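Side-chain contacts in laminin subunit ALPHA-1 (Mus musculus, PDB 2JD4), which is a chain of the basement-membrane protein laminin-111, its paired LG4-5 domains binding metal ions and probably helping to tie laminin to cell surfaces: residues Y61-Q66 with D70-Q75; H82-F85 with G90-K93; G249-I252 with V257-H260; G327-H332 with N336-R341; D363-F368 with F374-P379. The protein carries 4 engineered substitutions. All coordinates share one frame; numbering follows the deposited sequence.

Contact 1: residues Y61-Q66 with D70-Q75. With MG (magnesium ion), chain C.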
# COMPACT_ATOMS: atom_id res chain seq x y z
N TYR A 61 14.73 -3.29 -6.85
CA TYR A 61 15.93 -2.54 -7.27
C TYR A 61 16.03 -2.50 -8.79
O TYR A 61 15.51 -3.38 -9.49
CB TYR A 61 17.23 -3.10 -6.65
CG TYR A 61 17.85 -4.33 -7.29
CD1 TYR A 61 18.41 -4.27 -8.56
CD2 TYR A 61 17.92 -5.53 -6.59
CE1 TYR A 61 19.04 -5.39 -9.12
CE2 TYR A 61 18.54 -6.65 -7.13
CZ TYR A 61 19.10 -6.57 -8.40
OH TYR A 61 19.72 -7.67 -8.94
N TYR A 62 16.71 -1.47 -9.29
CA TYR A 62 16.88 -1.27 -10.72
C TYR A 62 18.18 -0.53 -11.05
O TYR A 62 18.57 0.41 -10.34
CB TYR A 62 15.68 -0.47 -11.25
CG TYR A 62 15.75 -0.01 -12.69
CD1 TYR A 62 15.44 -0.88 -13.74
CD2 TYR A 62 16.09 1.30 -12.99
CE1 TYR A 62 15.46 -0.44 -15.05
CE2 TYR A 62 16.11 1.75 -14.31
CZ TYR A 62 15.80 0.88 -15.33
OH TYR A 62 15.82 1.33 -16.63
N VAL A 63 18.85 -0.97 -12.11
CA VAL A 63 20.08 -0.33 -12.60
C VAL A 63 19.97 -0.38 -14.12
O VAL A 63 19.43 -1.34 -14.67
CB VAL A 63 21.37 -1.07 -12.17
CG1 VAL A 63 21.60 -0.90 -10.68
CG2 VAL A 63 21.30 -2.54 -12.54
N ALA A 64 20.45 0.66 -14.80
CA ALA A 64 20.34 0.68 -16.25
C ALA A 64 21.26 1.67 -16.93
O ALA A 64 21.74 2.63 -16.32
CB ALA A 64 18.90 0.96 -16.65
N HIS A 65 21.49 1.43 -18.21
CA HIS A 65 22.32 2.29 -19.01
C HIS A 65 21.51 3.56 -19.21
O HIS A 65 20.29 3.57 -19.04
CB HIS A 65 22.62 1.62 -20.35
CG HIS A 65 23.59 2.37 -21.21
ND1 HIS A 65 23.25 3.52 -21.88
CD2 HIS A 65 24.90 2.14 -21.49
CE1 HIS A 65 24.30 3.98 -22.54
NE2 HIS A 65 25.31 3.16 -22.32
N GLN A 66 22.19 4.65 -19.56
CA GLN A 66 21.51 5.91 -19.80
C GLN A 66 20.46 5.76 -20.90
O GLN A 66 19.40 6.37 -20.82
CB GLN A 66 22.53 6.99 -20.20
CG GLN A 66 21.92 8.36 -20.47
CD GLN A 66 21.38 9.04 -19.23
OE1 GLN A 66 20.88 10.16 -19.29
NE2 GLN A 66 21.46 8.35 -18.09
N ASP A 70 20.70 -1.52 -21.68
CA ASP A 70 21.24 -2.49 -20.74
C ASP A 70 20.51 -2.23 -19.42
O ASP A 70 20.26 -1.08 -19.08
CB ASP A 70 22.74 -2.27 -20.51
CG ASP A 70 23.60 -2.76 -21.66
OD1 ASP A 70 23.33 -2.35 -22.81
OD2 ASP A 70 24.55 -3.54 -21.41
N TYR A 71 20.17 -3.29 -18.68
CA TYR A 71 19.50 -3.11 -17.40
C TYR A 71 19.48 -4.39 -16.57
O TYR A 71 19.80 -5.46 -17.06
CB TYR A 71 18.05 -2.62 -17.61
CG TYR A 71 17.15 -3.62 -18.30
CD1 TYR A 71 16.70 -4.76 -17.63
CD2 TYR A 71 16.77 -3.45 -19.63
CE1 TYR A 71 15.90 -5.71 -18.27
CE2 TYR A 71 15.98 -4.40 -20.29
CZ TYR A 71 15.55 -5.52 -19.60
OH TYR A 71 14.79 -6.47 -20.24
N ALA A 72 19.11 -4.24 -15.30
CA ALA A 72 19.00 -5.36 -14.37
C ALA A 72 17.97 -4.92 -13.33
O ALA A 72 18.03 -3.79 -12.84
CB ALA A 72 20.33 -5.66 -13.71
N THR A 73 17.04 -5.81 -12.99
CA THR A 73 16.01 -5.47 -12.01
C THR A 73 15.50 -6.68 -11.23
O THR A 73 15.61 -7.83 -11.69
CB THR A 73 14.82 -4.77 -12.71
OG1 THR A 73 13.83 -4.40 -11.74
CG2 THR A 73 14.18 -5.69 -13.74
N LEU A 74 14.97 -6.41 -10.04
CA LEU A 74 14.38 -7.43 -9.18
C LEU A 74 13.01 -6.88 -8.82
O LEU A 74 12.90 -5.80 -8.24
CB LEU A 74 15.21 -7.64 -7.90
CG LEU A 74 14.59 -8.59 -6.87
CD1 LEU A 74 14.58 -10.01 -7.42
CD2 LEU A 74 15.36 -8.55 -5.56
N GLN A 75 11.97 -7.62 -9.19
CA GLN A 75 10.59 -7.20 -8.93
C GLN A 75 9.79 -8.31 -8.27
O GLN A 75 10.09 -9.49 -8.42
CB GLN A 75 9.90 -6.83 -10.26
CG GLN A 75 10.55 -5.67 -11.00
CD GLN A 75 10.20 -5.67 -12.49
OE1 GLN A 75 10.48 -6.64 -13.20
NE2 GLN A 75 9.60 -4.59 -12.97
MG MG C . 26.15 -4.50 -22.69
O HOH W 1 25.35 -3.06 -24.35
O HOH W 2 27.53 -5.60 -24.07
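The carbonyl oxygen Tyr61 O is gripped twice from the facing strand: the amide Leu74 N donates to it over 3.1 Å, and the hydroxyl Thr73 OG1 donates to it over 3.0 Å. The threonine can add this second bond because its OG1 stands anti to its own backbone N (chi1 -178°), which brings the hydroxyl to Tyr61 O. Leu74 also serves the tyrosine itself, laying its CB over one face of the Tyr61 ring at 3.6 Å from CE2, a CH-pi contact, while Tyr61 OH bonds to Thr110 OG1. Strands 58-64 and 71-77 form an antiparallel hairpin within the laminin G beta-sandwich, and their side chains alternate between the two faces of the sheet: Tyr61, Val63, Ala72 and Leu74 on one, Tyr62, Ala64, Tyr71 and Thr73 on the other. Val63 CG2 presses on Ala72 CB at 3.5 Å, a tight fit. Near the turn His65 N donates to Asp70 O over 2.9 Å. Just there Asp70 OD2 binds the magnesium ion at 2.3 Å, in a site shared with Leu87 O, Thr137 O and Asp139 OD2. Its other oxygen, OD1, accepts a bond of 2.6 Å from water 1, itself a ligand of the metal.

Contact 2: residues H82-F85 with G90-K93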
# COMPACT_ATOMS: atom_id res chain seq x y z
N HIS A 82 11.12 -12.17 -9.18
CA HIS A 82 11.57 -12.30 -10.57
C HIS A 82 12.81 -11.41 -10.77
O HIS A 82 12.77 -10.22 -10.48
CB HIS A 82 10.46 -11.85 -11.53
CG HIS A 82 9.20 -12.64 -11.41
ND1 HIS A 82 9.00 -13.84 -12.05
CD2 HIS A 82 8.07 -12.41 -10.68
CE1 HIS A 82 7.82 -14.33 -11.72
NE2 HIS A 82 7.23 -13.48 -10.90
N PHE A 83 13.88 -12.02 -11.27
CA PHE A 83 15.15 -11.33 -11.53
C PHE A 83 15.45 -11.38 -13.02
O PHE A 83 15.50 -12.46 -13.60
CB PHE A 83 16.28 -12.04 -10.74
CG PHE A 83 17.68 -11.62 -11.13
CD1 PHE A 83 18.03 -10.28 -11.26
CD2 PHE A 83 18.68 -12.59 -11.31
CE1 PHE A 83 19.36 -9.90 -11.56
CE2 PHE A 83 19.99 -12.22 -11.61
CZ PHE A 83 20.34 -10.87 -11.73
N MET A 84 15.63 -10.22 -13.65
CA MET A 84 15.93 -10.20 -15.08
C MET A 84 16.88 -9.07 -15.47
O MET A 84 16.94 -8.02 -14.82
CB MET A 84 14.64 -10.09 -15.90
CG MET A 84 13.99 -8.72 -15.92
SD MET A 84 12.54 -8.67 -17.03
CE MET A 84 11.31 -9.48 -16.02
N PHE A 85 17.63 -9.30 -16.54
CA PHE A 85 18.58 -8.31 -17.04
C PHE A 85 18.79 -8.51 -18.54
O PHE A 85 18.46 -9.56 -19.08
CB PHE A 85 19.93 -8.46 -16.31
CG PHE A 85 20.53 -9.84 -16.41
CD1 PHE A 85 21.31 -10.19 -17.50
CD2 PHE A 85 20.29 -10.78 -15.42
CE1 PHE A 85 21.85 -11.49 -17.61
CE2 PHE A 85 20.83 -12.07 -15.52
CZ PHE A 85 21.61 -12.42 -16.62
N GLY A 90 19.54 -9.16 -25.69
CA GLY A 90 18.62 -10.20 -25.28
C GLY A 90 18.41 -10.21 -23.78
O GLY A 90 19.30 -9.84 -23.02
N ARG A 91 17.23 -10.64 -23.36
CA ARG A 91 16.90 -10.68 -21.94
C ARG A 91 17.00 -12.08 -21.32
O ARG A 91 16.60 -13.08 -21.92
CB ARG A 91 15.49 -10.12 -21.72
CG ARG A 91 15.01 -10.16 -20.28
CD ARG A 91 13.91 -9.13 -20.04
NE ARG A 91 12.64 -9.53 -20.64
CZ ARG A 91 11.75 -8.68 -21.15
NH1 ARG A 91 11.97 -7.38 -21.15
NH2 ARG A 91 10.63 -9.15 -21.67
N THR A 92 17.54 -12.13 -20.10
CA THR A 92 17.65 -13.38 -19.36
C THR A 92 16.74 -13.20 -18.15
O THR A 92 16.76 -12.14 -17.52
CB THR A 92 19.10 -13.63 -18.88
OG1 THR A 92 19.98 -13.73 -20.00
CG2 THR A 92 19.18 -14.92 -18.08
N LYS A 93 15.94 -14.21 -17.82
CA LYS A 93 15.03 -14.10 -16.68
C LYS A 93 15.10 -15.31 -15.75
O LYS A 93 15.24 -16.44 -16.20
CB LYS A 93 13.60 -13.92 -17.17
CG LYS A 93 12.57 -13.77 -16.06
CD LYS A 93 11.23 -13.29 -16.61
CE LYS A 93 10.24 -13.01 -15.49
NZ LYS A 93 8.99 -12.37 -16.00
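Phe85 places CG between its backbone N and carbonyl carbon (chi1 57°), which swings the ring across to Thr92, whose CB lies over its face; Met84 starts in the same way (chi1 76°), its extended second torsion puts SD beside Arg91, and the bend at its last torsion turns the methyl CE to Lys93. These pairs belong to the antiparallel hairpin of strands 80-86 and 91-95 in LG4, the first laminin G domain of this fragment, the latter strand lying at the end of its sheet. Phe85 and Thr92 form the hydrogen-bonded pair: Thr92 N donates to Phe85 O over 2.9 Å, nearly straight at 173°, and Phe85 N returns a bond to Thr92 O over 3.1 Å. On the face that Phe85 and Thr92 share, Thr92 CB meets Phe85 CZ at 3.6 Å in a CH-pi contact, with the two side chains side by side and pointing the same way. Thr92 OG1 turns instead to Val132 N, and the Phe85 ring also meets that of Tyr112, so this face is built into the domain interior.

The face of Met84 and Lys93 is more open. Lys93 runs extended beside the methionine, its outer methylenes against the methyl Met84 CE, and Lys93 CE reaches His82 ND1 at 3.7 Å; that ND1 bonds to Ser95 OG. Arg91, whose NH1 bonds to Tyr71 OH, crosses the methionine obliquely, its CD 3.3 Å from Met84 SD.

Contact 3: residues G249-I252 with V257-H260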
# COMPACT_ATOMS: atom_id res chain seq x y z
N GLY A 249 -21.45 8.20 2.50
CA GLY A 249 -20.45 8.27 3.56
C GLY A 249 -20.47 7.08 4.50
O GLY A 249 -21.51 6.46 4.71
N LEU A 250 -19.30 6.76 5.05
CA LEU A 250 -19.14 5.65 5.99
C LEU A 250 -18.31 6.22 7.15
O LEU A 250 -17.22 6.76 6.93
CB LEU A 250 -18.39 4.50 5.32
CG LEU A 250 -18.59 3.08 5.84
CD1 LEU A 250 -20.03 2.65 5.61
CD2 LEU A 250 -17.64 2.13 5.10
N GLU A 251 -18.82 6.11 8.37
CA GLU A 251 -18.12 6.65 9.53
C GLU A 251 -18.44 5.93 10.83
O GLU A 251 -19.46 5.24 10.95
CB GLU A 251 -18.46 8.14 9.69
CG GLU A 251 -19.94 8.44 9.46
CD GLU A 251 -20.34 9.89 9.77
OE1 GLU A 251 -19.50 10.81 9.66
OE2 GLU A 251 -21.53 10.10 10.10
N ILE A 252 -17.56 6.10 11.81
CA ILE A 252 -17.72 5.52 13.14
C ILE A 252 -18.01 6.69 14.08
O ILE A 252 -17.18 7.58 14.22
CB ILE A 252 -16.43 4.80 13.61
CG1 ILE A 252 -16.07 3.66 12.65
CG2 ILE A 252 -16.63 4.26 15.01
CD1 ILE A 252 -14.82 2.89 13.06
N VAL A 257 -21.34 2.20 13.62
CA VAL A 257 -20.98 2.42 12.23
C VAL A 257 -22.21 2.93 11.48
O VAL A 257 -23.29 2.34 11.57
CB VAL A 257 -20.46 1.13 11.57
CG1 VAL A 257 -20.16 1.37 10.09
CG2 VAL A 257 -19.20 0.65 12.27
N LEU A 258 -22.04 4.03 10.75
CA LEU A 258 -23.12 4.63 9.98
C LEU A 258 -22.78 4.67 8.49
O LEU A 258 -21.66 5.00 8.10
CB LEU A 258 -23.39 6.06 10.46
CG LEU A 258 -23.54 6.29 11.96
CD1 LEU A 258 -23.81 7.77 12.23
CD2 LEU A 258 -24.68 5.44 12.50
N PHE A 259 -23.77 4.32 7.68
CA PHE A 259 -23.65 4.32 6.23
C PHE A 259 -24.74 5.24 5.70
O PHE A 259 -25.92 4.88 5.72
CB PHE A 259 -23.84 2.88 5.71
CG PHE A 259 -23.81 2.75 4.21
CD1 PHE A 259 -22.99 3.55 3.43
CD2 PHE A 259 -24.57 1.77 3.58
CE1 PHE A 259 -22.92 3.38 2.05
CE2 PHE A 259 -24.51 1.58 2.20
CZ PHE A 259 -23.69 2.39 1.43
N HIS A 260 -24.36 6.45 5.28
CA HIS A 260 -25.30 7.44 4.76
C HIS A 260 -25.29 7.47 3.24
O HIS A 260 -24.25 7.31 2.61
CB HIS A 260 -24.95 8.84 5.24
CG HIS A 260 -24.75 8.96 6.72
ND1 HIS A 260 -25.78 8.82 7.63
CD2 HIS A 260 -23.64 9.22 7.45
CE1 HIS A 260 -25.31 8.99 8.85
NE2 HIS A 260 -24.01 9.23 8.77
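A beta hairpin of LG5, the second laminin G domain of this fragment, made by strands 247-253 and 256-262, carries a histidine-carboxylate pair on one face and an apolar layer on the other. The polar pair joins neighbouring strands diagonally: His260 NE2 donates to Glu251 OE2 over 2.9 Å. The acceptor lies almost in the plane of the imidazole, at its edge, but the donor comes to the carboxylate from above its plane, 38° out of it, and the two flat groups stand 77° apart. Glutamate reaches this position because its CG sits between the backbone N and carbonyl carbon (chi1 42°) and the rest of the chain is extended. Gly249, opposite His260 in a hydrogen-bonded pair, has no side chain to stand beside the imidazole. The backbone of this pair is bonded both ways, with His260 N donating to Gly249 O and Gly249 N to His260 O, each over 2.9 Å.

On the reverse face, Leu250 CD1 meets Phe259 CD1 at 3.8 Å as the two side chains pass at a slant, while Gly249 O lies at the edge of the phenyl ring. Leu250, Val257 and Phe259 also pack on strand 286-293 or 296-301, joining this hairpin to the opposing layer of the sandwich.

Glu251 has further donors in Ser339 OG and Ser340 N, and His260 ND1 bonds to Thr269 OG1. Both ring nitrogens are therefore engaged, which should fix the imidazole's rotation, and the buried carboxylate is probably stabilised as an anion by these several donors.

Contact 4: residues G327-H332 with N336-R341. Engineered in segment 336-341: Ser337 (natural residue Cys).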
# COMPACT_ATOMS: atom_id res chain seq x y z
N GLY A 327 -10.47 8.02 5.57
CA GLY A 327 -9.98 8.34 6.90
C GLY A 327 -10.20 9.76 7.40
O GLY A 327 -9.77 10.09 8.51
N GLY A 328 -10.87 10.59 6.60
CA GLY A 328 -11.12 11.97 7.00
C GLY A 328 -11.19 12.90 5.80
O GLY A 328 -11.28 12.43 4.66
N TYR A 329 -11.16 14.21 6.04
CA TYR A 329 -11.23 15.18 4.95
C TYR A 329 -10.99 16.60 5.47
O TYR A 329 -11.37 16.93 6.60
CB TYR A 329 -12.58 15.09 4.23
CG TYR A 329 -13.80 15.34 5.10
CD1 TYR A 329 -14.46 16.57 5.08
CD2 TYR A 329 -14.30 14.35 5.94
CE1 TYR A 329 -15.58 16.81 5.87
CE2 TYR A 329 -15.43 14.57 6.73
CZ TYR A 329 -16.06 15.80 6.70
OH TYR A 329 -17.17 16.03 7.49
N PRO A 330 -10.35 17.46 4.65
CA PRO A 330 -10.07 18.84 5.03
C PRO A 330 -11.34 19.70 5.07
O PRO A 330 -12.31 19.40 4.38
CB PRO A 330 -9.06 19.29 3.98
CG PRO A 330 -9.49 18.54 2.77
CD PRO A 330 -9.80 17.16 3.31
N ALA A 331 -11.31 20.76 5.87
CA ALA A 331 -12.44 21.67 6.06
C ALA A 331 -13.04 22.30 4.80
O ALA A 331 -14.25 22.56 4.76
CB ALA A 331 -12.06 22.78 7.04
N HIS A 332 -12.22 22.55 3.78
CA HIS A 332 -12.73 23.17 2.57
C HIS A 332 -13.47 22.20 1.64
O HIS A 332 -14.05 22.61 0.63
CB HIS A 332 -11.60 23.86 1.80
CG HIS A 332 -10.53 22.93 1.32
ND1 HIS A 332 -9.53 22.45 2.14
CD2 HIS A 332 -10.31 22.39 0.10
CE1 HIS A 332 -8.74 21.66 1.44
NE2 HIS A 332 -9.19 21.60 0.20
N ASN A 336 -21.41 15.86 1.97
CA ASN A 336 -22.83 15.92 2.28
C ASN A 336 -23.42 14.70 2.98
O ASN A 336 -24.51 14.80 3.56
CB ASN A 336 -23.64 16.23 1.02
CG ASN A 336 -24.95 16.91 1.35
OD1 ASN A 336 -24.99 17.80 2.20
ND2 ASN A 336 -26.03 16.50 0.68
N SER A 337 -22.73 13.56 2.93
CA SER A 337 -23.24 12.37 3.60
C SER A 337 -22.32 11.85 4.72
O SER A 337 -22.12 10.65 4.89
CB SER A 337 -23.53 11.27 2.58
OG SER A 337 -24.65 11.62 1.78
N LEU A 338 -21.77 12.79 5.48
CA LEU A 338 -20.92 12.50 6.63
C LEU A 338 -21.29 13.50 7.72
O LEU A 338 -21.28 14.71 7.49
CB LEU A 338 -19.43 12.65 6.28
CG LEU A 338 -18.78 11.47 5.55
CD1 LEU A 338 -17.32 11.78 5.24
CD2 LEU A 338 -18.88 10.21 6.42
N SER A 339 -21.65 13.01 8.91
CA SER A 339 -22.00 13.92 10.00
C SER A 339 -20.74 14.30 10.79
O SER A 339 -20.66 15.40 11.36
CB SER A 339 -23.03 13.27 10.94
OG SER A 339 -22.52 12.11 11.57
N SER A 340 -19.76 13.41 10.79
CA SER A 340 -18.51 13.65 11.51
C SER A 340 -17.42 14.24 10.64
O SER A 340 -17.44 14.12 9.41
CB SER A 340 -17.99 12.35 12.14
OG SER A 340 -16.72 12.56 12.73
N ARG A 341 -16.45 14.85 11.31
CA ARG A 341 -15.31 15.50 10.67
C ARG A 341 -14.00 14.97 11.31
O ARG A 341 -12.90 15.37 10.92
CB ARG A 341 -15.44 17.00 10.89
CG ARG A 341 -14.53 17.89 10.10
CD ARG A 341 -14.89 19.36 10.34
NE ARG A 341 -16.19 19.73 9.77
CZ ARG A 341 -16.39 20.04 8.49
NH1 ARG A 341 -15.38 20.02 7.63
NH2 ARG A 341 -17.60 20.40 8.07
O HOH W 3 -10.85 14.76 9.03
O HOH W 4 -19.59 17.01 6.79
O HOH W 5 -16.37 20.58 5.00
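Tyr329 sends its phenol across a loop of LG5, the second laminin G domain of this fragment, to meet Leu338, Ser340 and Arg341. Its CG lies between the backbone N and carbonyl carbon (chi1 59°), a setting that turns the ring toward the returning segment. At the far end Tyr329 OH donates to Ser340 O over 2.7 Å, the acceptor near the ring plane but the hydroxyl above that of the carbonyl. Leu338 runs past the ring in the opposite direction and touches Tyr329 CE2 with its CD1 at 3.7 Å; both side chains also pack on Val236 of strand 235-241. Arg341 crosses the tyrosine at about a right angle: the phenol oxygen stands over one face of the guanidinium, the ring and guanidinium planes 54° apart. Water 4 donates to Tyr329 OH and Leu338 O, and water 5 links Arg341 NH1 to Ala331 O. With an alanine in place of Tyr329, Ser340 O would probably lose this donor, water 4 a partner, and a gap would open beside Leu338. The phenol thus gives one hydrogen bond and receives another, which should fix its hydroxyl, while water 3 bridges the two backbones from Tyr329 N to Arg341 O.

Contact 5: residues D363-F368 with F374-P379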
# COMPACT_ATOMS: atom_id res chain seq x y z
N ASP A 363 -5.65 1.20 -3.81
CA ASP A 363 -4.28 1.22 -3.32
C ASP A 363 -3.99 2.62 -2.80
O ASP A 363 -3.79 3.55 -3.57
CB ASP A 363 -3.33 0.87 -4.47
CG ASP A 363 -1.87 0.88 -4.05
OD1 ASP A 363 -1.57 1.07 -2.85
OD2 ASP A 363 -1.01 0.70 -4.94
N LEU A 364 -3.96 2.76 -1.48
CA LEU A 364 -3.71 4.05 -0.85
C LEU A 364 -2.36 4.69 -1.20
O LEU A 364 -2.17 5.89 -1.00
CB LEU A 364 -3.86 3.92 0.66
CG LEU A 364 -5.27 3.52 1.13
CD1 LEU A 364 -5.26 3.23 2.61
CD2 LEU A 364 -6.25 4.63 0.82
N SER A 365 -1.41 3.91 -1.73
CA SER A 365 -0.12 4.48 -2.09
C SER A 365 -0.26 5.39 -3.32
O SER A 365 0.66 6.15 -3.65
CB SER A 365 0.91 3.38 -2.37
OG SER A 365 0.54 2.60 -3.49
N ARG A 366 -1.42 5.33 -3.97
CA ARG A 366 -1.68 6.12 -5.17
C ARG A 366 -2.43 7.43 -4.88
O ARG A 366 -2.81 8.14 -5.81
CB ARG A 366 -2.51 5.31 -6.17
CG ARG A 366 -1.92 3.97 -6.55
CD ARG A 366 -2.88 3.20 -7.44
NE ARG A 366 -3.18 3.93 -8.66
CZ ARG A 366 -4.17 3.63 -9.50
NH1 ARG A 366 -4.96 2.59 -9.25
NH2 ARG A 366 -4.36 4.36 -10.59
N ALA A 367 -2.65 7.72 -3.61
CA ALA A 367 -3.36 8.95 -3.23
C ALA A 367 -2.68 10.18 -3.83
O ALA A 367 -1.46 10.25 -3.88
CB ALA A 367 -3.40 9.07 -1.71
N PHE A 368 -3.48 11.14 -4.30
CA PHE A 368 -2.91 12.35 -4.88
C PHE A 368 -2.70 13.42 -3.81
O PHE A 368 -1.97 14.40 -4.03
CB PHE A 368 -3.80 12.87 -6.03
CG PHE A 368 -5.20 13.28 -5.61
CD1 PHE A 368 -5.44 14.56 -5.11
CD2 PHE A 368 -6.27 12.41 -5.76
CE1 PHE A 368 -6.74 14.96 -4.77
CE2 PHE A 368 -7.57 12.80 -5.42
CZ PHE A 368 -7.80 14.08 -4.93
N PHE A 374 -0.09 6.47 6.31
CA PHE A 374 1.09 5.73 5.88
C PHE A 374 0.70 4.40 5.22
O PHE A 374 0.74 3.35 5.83
CB PHE A 374 1.99 5.51 7.10
CG PHE A 374 2.25 6.78 7.89
CD1 PHE A 374 1.30 7.25 8.80
CD2 PHE A 374 3.40 7.52 7.69
CE1 PHE A 374 1.50 8.45 9.48
CE2 PHE A 374 3.61 8.72 8.37
CZ PHE A 374 2.65 9.19 9.27
N PRO A 375 0.34 4.46 3.93
CA PRO A 375 -0.07 3.26 3.18
C PRO A 375 0.82 2.04 3.28
O PRO A 375 2.03 2.11 3.07
CB PRO A 375 -0.22 3.77 1.74
CG PRO A 375 0.61 5.00 1.70
CD PRO A 375 0.42 5.63 3.04
N HIS A 376 0.19 0.92 3.64
CA HIS A 376 0.83 -0.38 3.75
C HIS A 376 1.71 -0.58 4.98
O HIS A 376 2.24 -1.67 5.18
CB HIS A 376 1.62 -0.68 2.46
CG HIS A 376 0.79 -0.61 1.22
ND1 HIS A 376 -0.27 -1.45 0.98
CD2 HIS A 376 0.86 0.22 0.14
CE1 HIS A 376 -0.83 -1.14 -0.18
NE2 HIS A 376 -0.16 -0.14 -0.71
N SER A 377 1.87 0.46 5.79
CA SER A 377 2.67 0.35 7.01
C SER A 377 1.76 0.51 8.22
O SER A 377 1.24 1.60 8.48
CB SER A 377 3.76 1.42 7.01
OG SER A 377 4.61 1.30 8.14
N CYS A 378 1.54 -0.59 8.95
CA CYS A 378 0.69 -0.61 10.15
C CYS A 378 1.47 -1.27 11.29
O CYS A 378 1.99 -2.39 11.14
CB CYS A 378 -0.61 -1.37 9.87
SG CYS A 378 -1.70 -1.61 11.32
N PRO A 379 1.58 -0.59 12.45
CA PRO A 379 2.31 -1.07 13.63
C PRO A 379 1.64 -2.15 14.47
O PRO A 379 0.43 -2.37 14.39
CB PRO A 379 2.52 0.20 14.43
CG PRO A 379 1.21 0.90 14.23
CD PRO A 379 0.95 0.72 12.73
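The chain makes a short 3-10 turn at residues 364-366, with Arg366 N bonded back to Asp363 O, and faces a type II beta turn running from Phe374 to Ser377. One carboxylate oxygen ties the two turns together. Asp363 OD1 accepts from His376 NE2 over 2.8 Å, from Ser365 OG over 2.7 Å and from Ser365 N over 3.1 Å; the last of these makes an Asx turn at the start of the 3-10 segment. Both Ser365 donors approach from one side of the carboxylate plane, and the histidine from the other, on the syn side and 32° out of it. Aspartate and imidazole cross at about a right angle, their planes 57° apart, with OD1 at the ring edge. Asp363 CG stands anti to the backbone N (chi1 179°), which lets OD1 reach both its own turn and the histidine. Replacing Asp363 with a leucine would probably leave His376 NE2 and the two serine donors without their common acceptor, freeing the imidazole to turn.

Beside this cluster of hydrogen bonds Pro375 packs on the 3-10 turn, its CB 3.8 Å from Leu364 CB and 3.7 Å from Ser365 N.

The contact lies close to the centre of the two-domain chain, where Gln28 from the first part of the chain touches Asp363. Leu364 packs on strands 201-204 and 207-212, and His376 N bonds to Thr201 OG1. A little further on, the Cys378 backbone bonds to Gln198 in a short, weakly bonded strand pairing, and a disulfide joins Cys378 to Cys347 of strand 347-353.

Overall arrangement
The five contacts follow one another along the chain without interleaving, and they illustrate how a tandem of laminin G domains is built from local pairings. Contacts 1 and 2, with centres 10 Å apart, are successive hairpins of one antiparallel sheet in LG4, where strands 71-77 and 80-86 lie side by side. Contacts 3 and 4, with centres 11 Å apart, belong to LG5, where the loop of contact 4 packs against the hairpin of contact 3. The two pairs stand on opposite sides of the chain's centre, contacts 1 and 3 being 46 Å apart between centres. Contact 5, 25 Å from contact 1 and 20 Å from contact 4 between centres, lies between them, consistent with a place at the domain junction.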